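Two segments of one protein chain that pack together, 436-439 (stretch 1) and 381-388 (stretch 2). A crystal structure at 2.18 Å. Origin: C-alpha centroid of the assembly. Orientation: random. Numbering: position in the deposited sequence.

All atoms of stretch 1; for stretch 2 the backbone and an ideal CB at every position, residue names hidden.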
# COMPACT_ATOMS: atom_id res chain seq x y z
N LYS A 436 34.03 25.13 -10.11
CA LYS A 436 34.44 26.44 -9.59
C LYS A 436 34.96 26.41 -8.16
O LYS A 436 35.48 27.42 -7.67
CB LYS A 436 33.27 27.43 -9.68
CG LYS A 436 32.93 27.84 -11.11
CD LYS A 436 31.52 28.39 -11.25
CE LYS A 436 31.19 29.48 -10.24
NZ LYS A 436 29.76 29.87 -10.33
N LEU A 437 34.82 25.29 -7.46
CA LEU A 437 35.31 25.19 -6.09
C LEU A 437 36.82 25.40 -6.07
O LEU A 437 37.53 25.02 -7.01
CB LEU A 437 34.96 23.84 -5.47
CG LEU A 437 33.47 23.50 -5.29
CD1 LEU A 437 33.31 22.05 -4.87
CD2 LEU A 437 32.81 24.43 -4.28
N LYS A 438 37.31 26.03 -5.02
CA LYS A 438 38.73 26.32 -4.87
C LYS A 438 39.24 25.72 -3.57
O LYS A 438 38.55 25.74 -2.56
CB LYS A 438 38.96 27.83 -4.91
CG LYS A 438 39.14 28.38 -6.32
CD LYS A 438 38.40 29.69 -6.55
CE LYS A 438 38.90 30.82 -5.66
NZ LYS A 438 38.10 32.06 -5.87
N ALA A 439 40.46 25.19 -3.61
CA ALA A 439 41.06 24.51 -2.44
C ALA A 439 41.11 25.41 -1.20
O ALA A 439 41.46 26.57 -1.31
CB ALA A 439 42.46 24.03 -2.78
N UNK A 381 37.64 14.42 2.06
CA UNK A 381 38.52 15.22 1.22
C UNK A 381 37.89 16.45 0.58
O UNK A 381 38.59 17.42 0.27
CB UNK A 381 39.08 14.33 0.11
N UNK A 382 36.57 16.41 0.37
CA UNK A 382 35.86 17.55 -0.22
C UNK A 382 35.83 18.75 0.71
O UNK A 382 35.66 19.89 0.27
CB UNK A 382 34.43 17.15 -0.58
N UNK A 383 36.00 18.52 2.01
CA UNK A 383 36.10 19.63 2.97
C UNK A 383 37.23 20.62 2.59
O UNK A 383 37.09 21.81 2.80
CB UNK A 383 36.34 19.08 4.38
N UNK A 384 38.31 20.11 2.00
CA UNK A 384 39.44 20.94 1.55
C UNK A 384 39.05 21.95 0.47
O UNK A 384 39.82 22.86 0.15
CB UNK A 384 40.56 20.04 1.02
N UNK A 385 37.87 21.78 -0.12
CA UNK A 385 37.38 22.67 -1.15
C UNK A 385 36.15 23.47 -0.69
O UNK A 385 35.52 24.14 -1.50
CB UNK A 385 37.04 21.86 -2.41
N UNK A 386 35.83 23.38 0.60
CA UNK A 386 34.64 24.02 1.16
C UNK A 386 33.34 23.66 0.43
O UNK A 386 32.49 24.51 0.16
CB UNK A 386 34.83 25.54 1.14
N UNK A 387 33.21 22.38 0.10
CA UNK A 387 31.99 21.89 -0.52
C UNK A 387 30.85 21.98 0.49
O UNK A 387 30.97 21.50 1.60
CB UNK A 387 32.17 20.46 -1.02
N UNK A 388 29.76 22.62 0.09
CA UNK A 388 28.57 22.68 0.94
C UNK A 388 27.35 22.51 0.04
O UNK A 388 27.04 23.38 -0.77
CB UNK A 388 28.50 23.99 1.72

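At 381, phi/psi of -53/-27 is helical and the ideal CB has nothing of stretch 1 within 5.5 Å, so this contact does not select a residue. The deposited one is G381, whose O accepts from the backbone N of 384 at 3.2 Å.

Position 382 (-68/-22) directs its CB sideways, again with nothing within 5.5 Å. A short side chain would stop before L437, whereas a long, flexible apolar one could reach its methyls; leucine or methionine would both be reasonable. The residue is M382, modelled as selenomethionine. With all three chi angles in m, its end comes nearer than its CB, and CE lies 4.1 Å from L437 CD1.

Position 383 (-56/-33) is out of reach and accepts almost any helix-compatible residue; it is A383.

At 384 the backbone O lies 3.3 Å from A439 CA in a CA-H...O contact, with an angle of 125° at H. The CB points sideways into space free of stretch 1, so a long polar chain is one of many possibilities. K384 is found, its end leading away and its NZ hydrogen-bonded elsewhere in the structure.

Position 385 has its ideal CB 4.2 Å from both L437 CB and K438 O. Its CA makes a second CA-H...O contact, 3.6 Å from K438 O with 141° at H. A sideways CB beside this backbone suits a broad side chain, aromatic or long aliphatic, that can lie along stretch 1. Y385 fills the role: chi1 of -67° (m) brings ring atom CD2 to 3.8 Å from A439 N and CE2 to 4.3 Å from A439 CB, while CB packs 4.2 Å from L437 CB. Water 1 links the backbones, donating to Y385 O (2.7 Å) and accepting from K438 N (2.7 Å).

At 386, phi/psi of 53/43 is left-handed, favouring glycine, asparagine or aspartate. The ideal CB is 5.3 Å from the acceptor K438 O, so a donor could profit through a water. N386 meets both conditions: its ND2 donates to water 2 (2.5 Å), which donates to K438 O (2.5 Å).

Position 387 has its ideal CB 4.3 Å from L437 CD1, calling for an apolar group, aliphatic or aromatic. F387, with chi1 t, places CD1 4.0 Å from L437 CD1, which approaches the ring edge.

Position 388 has nothing of stretch 1 within 5.5 Å of its ideal CB, so many side chains would do; it is D388, an N-cap residue whose side chain caps a backbone N just past the stretch.

Stretch 2, residues 381-388: GMAKYNFD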
# COMPACT_ATOMS: atom_id res chain seq x y z
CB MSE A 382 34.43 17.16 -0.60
CG MSE A 382 34.34 16.02 -1.61
SE MSE A 382 34.97 16.64 -3.36
CE MSE A 382 33.73 18.17 -3.61
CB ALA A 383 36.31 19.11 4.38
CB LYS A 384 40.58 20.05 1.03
CG LYS A 384 41.18 19.14 2.10
CD LYS A 384 42.39 18.37 1.59
CE LYS A 384 42.05 17.00 0.99
NZ LYS A 384 42.69 15.86 1.73
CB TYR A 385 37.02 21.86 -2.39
CG TYR A 385 38.21 21.23 -3.07
CD1 TYR A 385 38.73 20.01 -2.62
CD2 TYR A 385 38.81 21.83 -4.16
CE1 TYR A 385 39.81 19.41 -3.25
CE2 TYR A 385 39.89 21.24 -4.79
CZ TYR A 385 40.39 20.04 -4.33
OH TYR A 385 41.46 19.46 -4.95
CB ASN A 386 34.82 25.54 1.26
CG ASN A 386 35.78 25.93 2.36
OD1 ASN A 386 35.40 25.96 3.54
ND2 ASN A 386 37.04 26.19 2.01
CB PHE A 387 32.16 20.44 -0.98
CG PHE A 387 30.90 19.83 -1.49
CD1 PHE A 387 30.50 20.05 -2.79
CD2 PHE A 387 30.09 19.07 -0.66
CE1 PHE A 387 29.31 19.51 -3.27
CE2 PHE A 387 28.91 18.53 -1.13
CZ PHE A 387 28.52 18.75 -2.44
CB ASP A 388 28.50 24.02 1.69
CG ASP A 388 27.32 24.10 2.67
OD1 ASP A 388 26.26 23.49 2.44
OD2 ASP A 388 27.45 24.79 3.69
O HOH W 1 35.60 26.36 -2.97
O HOH W 2 37.88 26.62 -0.30
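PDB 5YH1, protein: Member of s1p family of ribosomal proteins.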